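Local structure of fumarate lyase (Mesorhizobium sp., 3C8T) at residues A[163-174]-A[240-251]; A[133-144]-A[343-353]. The protein belongs to the fumarate lyase superfamily of largely helical enzymes and assembles from four copies of its chain. All blocks are in the same frame, centred on the assembly; numbering follows the deposited sequence.

Contact 1 (A[163-174]-A[240-251]); sequences KAAVWLSAFDRH and LVSGSLGKLAMD
The indole of Trp167 packs against segment 240-251, with Leu248 CB over one face, 3.6 Å from the centroid of the five-membered ring and only 8° off its normal. Its edge serves a second partner: NE1 donates to Asp251 OD2 at 3.1 Å, with the acceptor almost in the ring plane, while the carboxylate is met on its anti side, well out of its own plane. Lys247 NZ takes the syn lone pair of the same oxygen, and Lys163 NZ reaches it from above the carboxylate plane at 3.1 Å, its chain curled by bends at chi3 and chi4. The stronger partner of Lys163 NZ is Glu312 of the second subunit, with which it forms a salt bridge. The two helices run antiparallel, 172° between segment axes 10.2 Å apart, as neighbours in the long helical bundle of the fumarate lyase superfamily. Phe171 is a knob in a hole made by Val241, Ser244, Leu245 and Leu248; its CZ comes within 3.5 Å of Leu245 CD2, while Val241 CG1 meets the ring edge. One turn on, CG of His174 is anti to its carbonyl carbon (chi1 -66°), which lays the imidazole over Val241 CA and CG2. At the ring edge His174 NE2 and Ser244 OG share a 2.6 Å hydrogen bond.

Contact 2 (A[133-144]-A[343-353]); sequences ALAALARNHRDT and LGGLQVFPDRM
A water bridges the carbonyls of Ala133 and Leu343, donating a hydrogen bond of 2.7 Å to Ala133 O and another of 2.7 Å to Leu343 O, and so joins helix 104-140 to the last turn of helix 315-344. No direct hydrogen bond crosses between the segments; the rest is van der Waals and CH-pi contact. Ala133 CB sits against the backbone of Gly344, 3.8 Å from Gly344 N, where the helices come close. Both methyls of Leu343 pack on Leu134, CD1 at 3.8 Å from Leu134 CD2, and CD2 also meets Leu137 CD1 at 3.9 Å, the side chains of Leu137 and Leu343 nearly perpendicular. Leu137 then extends the packing to Leu346 and, through CD2, to Val348.

Beyond the helix end, His141 and Val348 point at each other, and Val348 CG1 lies over one imidazole face, 3.8 Å from the ring centroid. The hydrogen bond between His141 ND1 and Thr144 OG1, 2.8 Å long, meets the ring at its edge and helps fix its rotation. With OG1 turned to the histidine, Thr144 CG2 stands anti to the backbone N and touches Pro350 CB and Met353 SD. His141 to Thr144 form a type I beta turn, a helix-terminating turn packed against strand 347-348 of the small antiparallel pair with 263-264 and against the start of helix 350-357.

Overall arrangement
From the N terminus, the chain first supplies segment 133-144, the end of helix 104-140 and the turn after it. Three short strands lead into helix 160-185, which carries 163-174; 65 residues later, helix 229-255 brings back 240-251 and closes contact 1. Helix 284-306 follows, and the end of helix 315-344 begins 343-353, which closes the longer loop of contact 2, so contact 1 is nested inside it. The centres lie about 15 Å apart and the two contacts touch directly, with Leu134 packing against Trp167, Leu168 and Phe171, and Leu343 against Leu248. Contact 1 pairs two bundle helices deep in the chain, beside the second subunit, whereas contact 2 ties helix and strand ends farther from the chain's centre.

Contact 1 (A[163-174]-A[240-251])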
loop_
_atom_site.group_PDB
_atom_site.type_symbol
_atom_site.label_atom_id
_atom_site.label_comp_id
_atom_site.label_asym_id
_atom_site.label_seq_id
_atom_site.Cartn_x
_atom_site.Cartn_y
_atom_site.Cartn_z
ATOM N N LYS A 163 18.763 -24.178 6.712
ATOM C CA LYS A 163 17.750 -23.352 6.022
ATOM C C LYS A 163 16.334 -23.623 6.499
ATOM O O LYS A 163 15.581 -22.698 6.734
ATOM C CB LYS A 163 17.792 -23.537 4.482
ATOM C CG LYS A 163 18.974 -22.869 3.813
ATOM C CD LYS A 163 18.794 -22.772 2.242
ATOM C CE LYS A 163 17.558 -21.934 1.825
ATOM N NZ LYS A 163 17.582 -20.648 2.613
ATOM N N ALA A 164 15.946 -24.897 6.575
ATOM C CA ALA A 164 14.609 -25.234 7.059
ATOM C C ALA A 164 14.405 -24.783 8.508
ATOM O O ALA A 164 13.294 -24.394 8.881
ATOM C CB ALA A 164 14.323 -26.746 6.897
ATOM N N ALA A 165 15.459 -24.817 9.331
ATOM C CA ALA A 165 15.337 -24.408 10.738
ATOM C C ALA A 165 15.078 -22.926 10.884
ATOM O O ALA A 165 14.373 -22.510 11.827
ATOM C CB ALA A 165 16.563 -24.792 11.537
ATOM N N VAL A 166 15.673 -22.142 9.979
ATOM C CA VAL A 166 15.471 -20.704 9.923
ATOM C C VAL A 166 13.986 -20.400 9.572
ATOM O O VAL A 166 13.330 -19.586 10.246
ATOM C CB VAL A 166 16.458 -20.074 8.916
ATOM C CG1 VAL A 166 15.980 -18.662 8.433
ATOM C CG2 VAL A 166 17.862 -20.002 9.513
ATOM N N TRP A 167 13.480 -21.049 8.523
ATOM C CA TRP A 167 12.082 -20.929 8.122
ATOM C C TRP A 167 11.190 -21.323 9.307
ATOM O O TRP A 167 10.252 -20.627 9.647
ATOM C CB TRP A 167 11.785 -21.890 6.965
ATOM C CG TRP A 167 12.523 -21.640 5.659
ATOM C CD1 TRP A 167 13.104 -20.463 5.231
ATOM C CD2 TRP A 167 12.649 -22.560 4.578
ATOM N NE1 TRP A 167 13.640 -20.632 3.958
ATOM C CE2 TRP A 167 13.363 -21.909 3.540
ATOM C CE3 TRP A 167 12.258 -23.892 4.389
ATOM C CZ2 TRP A 167 13.678 -22.545 2.338
ATOM C CZ3 TRP A 167 12.590 -24.529 3.203
ATOM C CH2 TRP A 167 13.301 -23.847 2.190
ATOM N N LEU A 168 11.500 -22.458 9.932
ATOM C CA LEU A 168 10.756 -22.928 11.063
ATOM C C LEU A 168 10.684 -21.910 12.234
ATOM O O LEU A 168 9.623 -21.761 12.874
ATOM C CB LEU A 168 11.365 -24.255 11.553
ATOM C CG LEU A 168 10.787 -24.913 12.817
ATOM C CD1 LEU A 168 9.204 -25.135 12.740
ATOM C CD2 LEU A 168 11.555 -26.209 13.178
ATOM N N SER A 169 11.800 -21.232 12.516
ATOM C CA SER A 169 11.895 -20.357 13.669
ATOM C C SER A 169 10.881 -19.219 13.664
ATOM O O SER A 169 10.331 -18.870 14.721
ATOM C CB SER A 169 13.307 -19.805 13.829
ATOM O OG SER A 169 13.560 -18.828 12.839
ATOM N N ALA A 170 10.656 -18.666 12.482
ATOM C CA ALA A 170 9.599 -17.684 12.198
ATOM C C ALA A 170 8.194 -18.190 12.558
ATOM O O ALA A 170 7.377 -17.437 13.120
ATOM C CB ALA A 170 9.638 -17.285 10.668
ATOM N N PHE A 171 7.912 -19.438 12.185
ATOM C CA PHE A 171 6.580 -20.049 12.407
ATOM C C PHE A 171 6.350 -20.434 13.854
ATOM O O PHE A 171 5.218 -20.352 14.351
ATOM C CB PHE A 171 6.329 -21.201 11.443
ATOM C CG PHE A 171 6.098 -20.728 10.060
ATOM C CD1 PHE A 171 4.845 -20.221 9.690
ATOM C CD2 PHE A 171 7.160 -20.658 9.149
ATOM C CE1 PHE A 171 4.638 -19.710 8.407
ATOM C CE2 PHE A 171 6.971 -20.134 7.884
ATOM C CZ PHE A 171 5.710 -19.673 7.501
ATOM N N ASP A 172 7.426 -20.810 14.542
ATOM C CA ASP A 172 7.398 -20.913 15.994
ATOM C C ASP A 172 7.001 -19.586 16.590
ATOM O O ASP A 172 6.207 -19.564 17.512
ATOM C CB ASP A 172 8.772 -21.317 16.536
ATOM C CG ASP A 172 9.160 -22.768 16.156
ATOM O OD1 ASP A 172 8.254 -23.589 15.907
ATOM O OD2 ASP A 172 10.367 -23.081 16.129
ATOM N N ARG A 173 7.542 -18.462 16.089
ATOM C CA ARG A 173 7.127 -17.159 16.641
ATOM C C ARG A 173 5.702 -16.787 16.270
ATOM O O ARG A 173 5.055 -16.077 17.036
ATOM C CB ARG A 173 8.090 -16.010 16.323
ATOM C CG ARG A 173 9.431 -16.072 17.046
ATOM C CD ARG A 173 10.385 -14.919 16.608
ATOM N NE ARG A 173 10.770 -14.944 15.198
ATOM C CZ ARG A 173 11.940 -15.399 14.718
ATOM N NH1 ARG A 173 12.870 -15.921 15.535
ATOM N NH2 ARG A 173 12.186 -15.345 13.397
ATOM N N HIS A 174 5.207 -17.249 15.119
ATOM C CA HIS A 174 3.873 -16.831 14.660
ATOM C C HIS A 174 2.850 -17.554 15.514
ATOM O O HIS A 174 1.813 -16.966 15.863
ATOM C CB HIS A 174 3.595 -17.128 13.163
ATOM C CG HIS A 174 4.448 -16.344 12.190
ATOM N ND1 HIS A 174 4.638 -14.980 12.282
ATOM C CD2 HIS A 174 5.097 -16.734 11.063
ATOM C CE1 HIS A 174 5.408 -14.574 11.287
ATOM N NE2 HIS A 174 5.701 -15.622 10.532
ATOM N N LEU A 240 1.714 -10.985 8.287
ATOM C CA LEU A 240 3.076 -11.304 8.764
ATOM C C LEU A 240 3.422 -12.767 8.477
ATOM O O LEU A 240 4.519 -13.068 7.987
ATOM C CB LEU A 240 3.179 -11.015 10.271
ATOM C CG LEU A 240 4.565 -10.863 10.910
ATOM C CD1 LEU A 240 5.128 -9.461 10.603
ATOM C CD2 LEU A 240 4.440 -11.045 12.425
ATOM N N VAL A 241 2.486 -13.677 8.784
ATOM C CA VAL A 241 2.632 -15.088 8.426
ATOM C C VAL A 241 2.859 -15.264 6.912
ATOM O O VAL A 241 3.724 -16.040 6.500
ATOM C CB VAL A 241 1.410 -15.897 8.868
ATOM C CG1 VAL A 241 1.515 -17.363 8.432
ATOM C CG2 VAL A 241 1.228 -15.793 10.363
ATOM N N SER A 242 2.087 -14.536 6.098
ATOM C CA SER A 242 2.166 -14.596 4.635
ATOM C C SER A 242 3.551 -14.166 4.174
ATOM O O SER A 242 4.120 -14.766 3.265
ATOM C CB SER A 242 1.097 -13.700 4.004
ATOM O OG SER A 242 -0.203 -14.153 4.445
ATOM N N GLY A 243 4.092 -13.143 4.809
ATOM C CA GLY A 243 5.450 -12.716 4.523
ATOM C C GLY A 243 6.465 -13.796 4.747
ATOM O O GLY A 243 7.370 -13.929 3.938
ATOM N N SER A 244 6.329 -14.552 5.840
ATOM C CA SER A 244 7.240 -15.663 6.125
ATOM C C SER A 244 7.068 -16.789 5.124
ATOM O O SER A 244 8.042 -17.407 4.750
ATOM C CB SER A 244 7.077 -16.205 7.556
ATOM O OG SER A 244 7.345 -15.190 8.523
ATOM N N LEU A 245 5.838 -17.065 4.699
ATOM C CA LEU A 245 5.622 -17.981 3.560
ATOM C C LEU A 245 6.283 -17.470 2.271
ATOM O O LEU A 245 6.949 -18.233 1.566
ATOM C CB LEU A 245 4.153 -18.218 3.340
ATOM C CG LEU A 245 3.453 -18.966 4.463
ATOM C CD1 LEU A 245 1.973 -18.945 4.186
ATOM C CD2 LEU A 245 3.986 -20.428 4.558
ATOM N N GLY A 246 6.110 -16.177 1.951
ATOM C CA GLY A 246 6.818 -15.628 0.811
ATOM C C GLY A 246 8.334 -15.847 0.789
ATOM O O GLY A 246 8.889 -16.070 -0.267
ATOM N N LYS A 247 9.002 -15.733 1.947
ATOM C CA LYS A 247 10.457 -15.880 2.045
ATOM C C LYS A 247 10.901 -17.281 1.600
ATOM O O LYS A 247 11.805 -17.420 0.781
ATOM C CB LYS A 247 10.924 -15.585 3.489
ATOM C CG LYS A 247 12.470 -15.569 3.657
ATOM C CD LYS A 247 13.049 -16.970 4.062
ATOM C CE LYS A 247 14.538 -16.925 4.458
ATOM N NZ LYS A 247 15.470 -16.803 3.304
ATOM N N LEU A 248 10.246 -18.319 2.137
ATOM C CA LEU A 248 10.582 -19.678 1.794
ATOM C C LEU A 248 10.166 -20.027 0.390
ATOM O O LEU A 248 10.824 -20.856 -0.244
ATOM C CB LEU A 248 10.026 -20.671 2.809
ATOM C CG LEU A 248 8.560 -20.982 3.087
ATOM C CD1 LEU A 248 7.936 -21.868 1.997
ATOM C CD2 LEU A 248 8.518 -21.691 4.449
ATOM N N ALA A 249 9.129 -19.360 -0.123
ATOM C CA ALA A 249 8.676 -19.568 -1.510
ATOM C C ALA A 249 9.651 -18.986 -2.496
ATOM O O ALA A 249 9.845 -19.553 -3.552
ATOM C CB ALA A 249 7.294 -18.985 -1.747
ATOM N N MET A 250 10.244 -17.831 -2.154
ATOM C CA MET A 250 11.314 -17.246 -2.935
ATOM C C MET A 250 12.467 -18.233 -3.010
ATOM O O MET A 250 13.007 -18.471 -4.101
ATOM C CB MET A 250 11.832 -15.923 -2.338
ATOM C CG MET A 250 11.181 -14.674 -2.942
ATOM S SD MET A 250 11.210 -14.510 -4.781
ATOM C CE MET A 250 12.767 -13.684 -5.057
ATOM N N ASP A 251 12.857 -18.761 -1.843
ATOM C CA ASP A 251 14.026 -19.620 -1.756
ATOM C C ASP A 251 13.805 -20.872 -2.600
ATOM O O ASP A 251 14.613 -21.200 -3.430
ATOM C CB ASP A 251 14.347 -19.997 -0.291
ATOM C CG ASP A 251 14.848 -18.825 0.524
ATOM O OD1 ASP A 251 14.974 -17.720 -0.035
ATOM O OD2 ASP A 251 15.134 -18.994 1.731
#

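Contact 2 (A[133-144]-A[343-353])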
loop_
_atom_site.group_PDB
_atom_site.type_symbol
_atom_site.label_atom_id
_atom_site.label_comp_id
_atom_site.label_asym_id
_atom_site.label_seq_id
_atom_site.Cartn_x
_atom_site.Cartn_y
_atom_site.Cartn_z
ATOM N N ALA A 133 6.019 -30.057 9.078
ATOM C CA ALA A 133 6.750 -30.370 7.859
ATOM C C ALA A 133 8.134 -29.700 7.823
ATOM O O ALA A 133 9.082 -30.268 7.287
ATOM C CB ALA A 133 5.912 -30.029 6.622
ATOM N N LEU A 134 8.273 -28.532 8.463
ATOM C CA LEU A 134 9.560 -27.862 8.531
ATOM C C LEU A 134 10.524 -28.570 9.486
ATOM O O LEU A 134 11.743 -28.749 9.156
ATOM C CB LEU A 134 9.426 -26.375 8.890
ATOM C CG LEU A 134 8.849 -25.492 7.783
ATOM C CD1 LEU A 134 8.489 -24.069 8.300
ATOM C CD2 LEU A 134 9.822 -25.439 6.608
ATOM N N ALA A 135 9.997 -28.976 10.648
ATOM C CA ALA A 135 10.806 -29.746 11.589
ATOM C C ALA A 135 11.319 -31.072 10.949
ATOM O O ALA A 135 12.471 -31.464 11.134
ATOM C CB ALA A 135 10.046 -29.987 12.871
ATOM N N ALA A 136 10.496 -31.736 10.159
ATOM C CA ALA A 136 10.953 -32.954 9.479
ATOM C C ALA A 136 12.096 -32.626 8.530
ATOM O O ALA A 136 13.116 -33.314 8.528
ATOM C CB ALA A 136 9.797 -33.667 8.742
ATOM N N LEU A 137 11.940 -31.577 7.735
ATOM C CA LEU A 137 12.987 -31.185 6.784
ATOM C C LEU A 137 14.264 -30.800 7.518
ATOM O O LEU A 137 15.342 -31.198 7.130
ATOM C CB LEU A 137 12.550 -30.027 5.886
ATOM C CG LEU A 137 11.440 -30.301 4.858
ATOM C CD1 LEU A 137 10.922 -28.974 4.305
ATOM C CD2 LEU A 137 11.943 -31.175 3.712
ATOM N N ALA A 138 14.122 -30.021 8.580
ATOM C CA ALA A 138 15.254 -29.586 9.370
ATOM C C ALA A 138 16.020 -30.791 9.936
ATOM O O ALA A 138 17.254 -30.828 9.908
ATOM C CB ALA A 138 14.781 -28.704 10.489
ATOM N N ARG A 139 15.263 -31.762 10.465
ATOM C CA ARG A 139 15.834 -32.951 11.104
ATOM C C ARG A 139 16.511 -33.826 10.041
ATOM O O ARG A 139 17.725 -34.062 10.120
ATOM C CB ARG A 139 14.742 -33.716 11.849
ATOM C CG ARG A 139 15.220 -34.839 12.706
ATOM C CD ARG A 139 13.974 -35.524 13.416
ATOM N NE ARG A 139 12.635 -35.323 12.793
ATOM C CZ ARG A 139 11.622 -34.624 13.335
ATOM N NH1 ARG A 139 11.770 -34.005 14.505
ATOM N NH2 ARG A 139 10.457 -34.547 12.702
ATOM N N ASN A 140 15.757 -34.265 9.034
ATOM C CA ASN A 140 16.331 -35.156 8.006
ATOM C C ASN A 140 17.523 -34.569 7.232
ATOM O O ASN A 140 18.417 -35.305 6.830
ATOM C CB ASN A 140 15.270 -35.619 7.008
ATOM C CG ASN A 140 14.090 -36.347 7.678
ATOM O OD1 ASN A 140 14.198 -36.854 8.810
ATOM N ND2 ASN A 140 12.956 -36.390 6.971
ATOM N N HIS A 141 17.568 -33.241 7.061
ATOM C CA HIS A 141 18.635 -32.621 6.255
ATOM C C HIS A 141 19.597 -31.817 7.072
ATOM O O HIS A 141 20.359 -30.997 6.544
ATOM C CB HIS A 141 18.024 -31.861 5.054
ATOM C CG HIS A 141 17.346 -32.785 4.094
ATOM N ND1 HIS A 141 18.055 -33.629 3.266
ATOM C CD2 HIS A 141 16.040 -33.090 3.910
ATOM C CE1 HIS A 141 17.212 -34.377 2.576
ATOM N NE2 HIS A 141 15.982 -34.060 2.935
ATOM N N ARG A 142 19.543 -32.051 8.378
ATOM C CA ARG A 142 20.440 -31.408 9.344
ATOM C C ARG A 142 21.880 -31.359 8.823
ATOM O O ARG A 142 22.541 -30.344 8.957
ATOM C CB ARG A 142 20.375 -32.149 10.704
ATOM C CG ARG A 142 21.178 -31.515 11.838
ATOM C CD ARG A 142 21.432 -32.518 12.986
ATOM N NE ARG A 142 22.092 -31.908 14.152
ATOM C CZ ARG A 142 23.404 -31.878 14.364
ATOM N NH1 ARG A 142 24.246 -32.422 13.483
ATOM N NH2 ARG A 142 23.890 -31.298 15.465
ATOM N N ASP A 143 22.356 -32.458 8.237
ATOM C CA ASP A 143 23.749 -32.547 7.778
ATOM C C ASP A 143 23.930 -32.531 6.245
ATOM O O ASP A 143 25.029 -32.813 5.785
ATOM C CB ASP A 143 24.457 -33.812 8.359
ATOM C CG ASP A 143 24.275 -33.951 9.860
ATOM O OD1 ASP A 143 24.050 -35.086 10.323
ATOM O OD2 ASP A 143 24.328 -32.934 10.580
ATOM N N THR A 144 22.873 -32.256 5.478
ATOM C CA THR A 144 22.943 -32.133 4.021
ATOM C C THR A 144 23.647 -30.799 3.612
ATOM O O THR A 144 23.028 -29.692 3.701
ATOM C CB THR A 144 21.526 -32.182 3.426
ATOM O OG1 THR A 144 20.756 -33.238 4.042
ATOM C CG2 THR A 144 21.561 -32.390 1.885
ATOM N N LEU A 343 5.821 -28.329 1.356
ATOM C CA LEU A 343 6.868 -28.646 2.327
ATOM C C LEU A 343 6.742 -30.069 2.829
ATOM O O LEU A 343 7.757 -30.721 3.150
ATOM C CB LEU A 343 6.817 -27.675 3.526
ATOM C CG LEU A 343 7.210 -26.236 3.201
ATOM C CD1 LEU A 343 6.779 -25.267 4.332
ATOM C CD2 LEU A 343 8.735 -26.133 2.878
ATOM N N GLY A 344 5.501 -30.545 2.912
ATOM C CA GLY A 344 5.248 -31.902 3.315
ATOM C C GLY A 344 5.833 -32.886 2.316
ATOM O O GLY A 344 6.405 -33.909 2.730
ATOM N N GLY A 345 5.702 -32.605 1.017
ATOM C CA GLY A 345 6.251 -33.471 -0.032
ATOM C C GLY A 345 7.462 -32.921 -0.777
ATOM O O GLY A 345 7.786 -33.406 -1.871
ATOM N N LEU A 346 8.157 -31.927 -0.204
ATOM C CA LEU A 346 9.316 -31.317 -0.904
ATOM C C LEU A 346 10.361 -32.382 -1.361
ATOM O O LEU A 346 10.751 -33.225 -0.555
ATOM C CB LEU A 346 9.971 -30.247 -0.010
ATOM C CG LEU A 346 10.934 -29.289 -0.705
ATOM C CD1 LEU A 346 10.134 -28.418 -1.692
ATOM C CD2 LEU A 346 11.748 -28.478 0.310
ATOM N N GLN A 347 10.777 -32.363 -2.642
ATOM C CA GLN A 347 11.840 -33.241 -3.109
ATOM C C GLN A 347 13.158 -32.471 -2.912
ATOM O O GLN A 347 13.318 -31.371 -3.419
ATOM C CB GLN A 347 11.646 -33.619 -4.580
ATOM C CG GLN A 347 10.247 -34.219 -4.939
ATOM C CD GLN A 347 10.002 -34.282 -6.462
ATOM O OE1 GLN A 347 10.704 -35.020 -7.200
ATOM N NE2 GLN A 347 9.026 -33.493 -6.952
ATOM N N VAL A 348 14.086 -33.039 -2.172
ATOM C CA VAL A 348 15.362 -32.388 -1.859
ATOM C C VAL A 348 16.400 -33.217 -2.571
ATOM O O VAL A 348 16.288 -34.457 -2.510
ATOM C CB VAL A 348 15.634 -32.419 -0.327
ATOM C CG1 VAL A 348 17.023 -31.872 0.016
ATOM C CG2 VAL A 348 14.533 -31.662 0.455
ATOM N N PHE A 349 17.357 -32.572 -3.273
ATOM C CA PHE A 349 18.370 -33.281 -4.102
ATOM C C PHE A 349 19.808 -33.094 -3.644
ATOM O O PHE A 349 20.508 -32.190 -4.077
ATOM C CB PHE A 349 18.230 -32.926 -5.575
ATOM C CG PHE A 349 16.846 -33.148 -6.100
ATOM C CD1 PHE A 349 16.218 -34.394 -5.927
ATOM C CD2 PHE A 349 16.149 -32.117 -6.736
ATOM C CE1 PHE A 349 14.899 -34.592 -6.413
ATOM C CE2 PHE A 349 14.842 -32.311 -7.210
ATOM C CZ PHE A 349 14.222 -33.555 -7.048
ATOM N N PRO A 350 20.233 -33.911 -2.678
ATOM C CA PRO A 350 21.562 -33.690 -2.120
ATOM C C PRO A 350 22.686 -33.735 -3.177
ATOM O O PRO A 350 23.703 -33.046 -3.008
ATOM C CB PRO A 350 21.667 -34.783 -1.066
ATOM C CG PRO A 350 20.182 -34.980 -0.638
ATOM C CD PRO A 350 19.502 -34.983 -1.978
ATOM N N ASP A 351 22.454 -34.464 -4.271
ATOM C CA ASP A 351 23.419 -34.574 -5.360
ATOM C C ASP A 351 23.618 -33.264 -6.082
ATOM O O ASP A 351 24.754 -32.837 -6.263
ATOM C CB ASP A 351 23.063 -35.718 -6.361
ATOM C CG ASP A 351 21.632 -35.588 -6.979
ATOM O OD1 ASP A 351 20.777 -34.870 -6.437
ATOM O OD2 ASP A 351 21.362 -36.227 -8.018
ATOM N N ARG A 352 22.524 -32.599 -6.462
ATOM C CA ARG A 352 22.647 -31.274 -7.079
ATOM C C ARG A 352 23.225 -30.269 -6.067
ATOM O O ARG A 352 23.976 -29.403 -6.453
ATOM C CB ARG A 352 21.312 -30.755 -7.636
ATOM C CG ARG A 352 20.847 -31.369 -8.943
ATOM C CD ARG A 352 21.850 -31.219 -10.081
ATOM N NE ARG A 352 21.991 -29.844 -10.564
ATOM C CZ ARG A 352 21.129 -29.240 -11.397
ATOM N NH1 ARG A 352 20.036 -29.880 -11.810
ATOM N NH2 ARG A 352 21.343 -27.984 -11.797
ATOM N N MET A 353 22.895 -30.425 -4.783
ATOM C CA MET A 353 23.380 -29.526 -3.755
ATOM C C MET A 353 24.912 -29.586 -3.626
ATOM O O MET A 353 25.584 -28.556 -3.479
ATOM C CB MET A 353 22.698 -29.813 -2.389
ATOM C CG MET A 353 21.230 -29.305 -2.250
ATOM S SD MET A 353 20.356 -29.786 -0.709
ATOM C CE MET A 353 18.854 -28.788 -0.925
HETATM O O HOH W 1 8.357 -32.008 5.401
#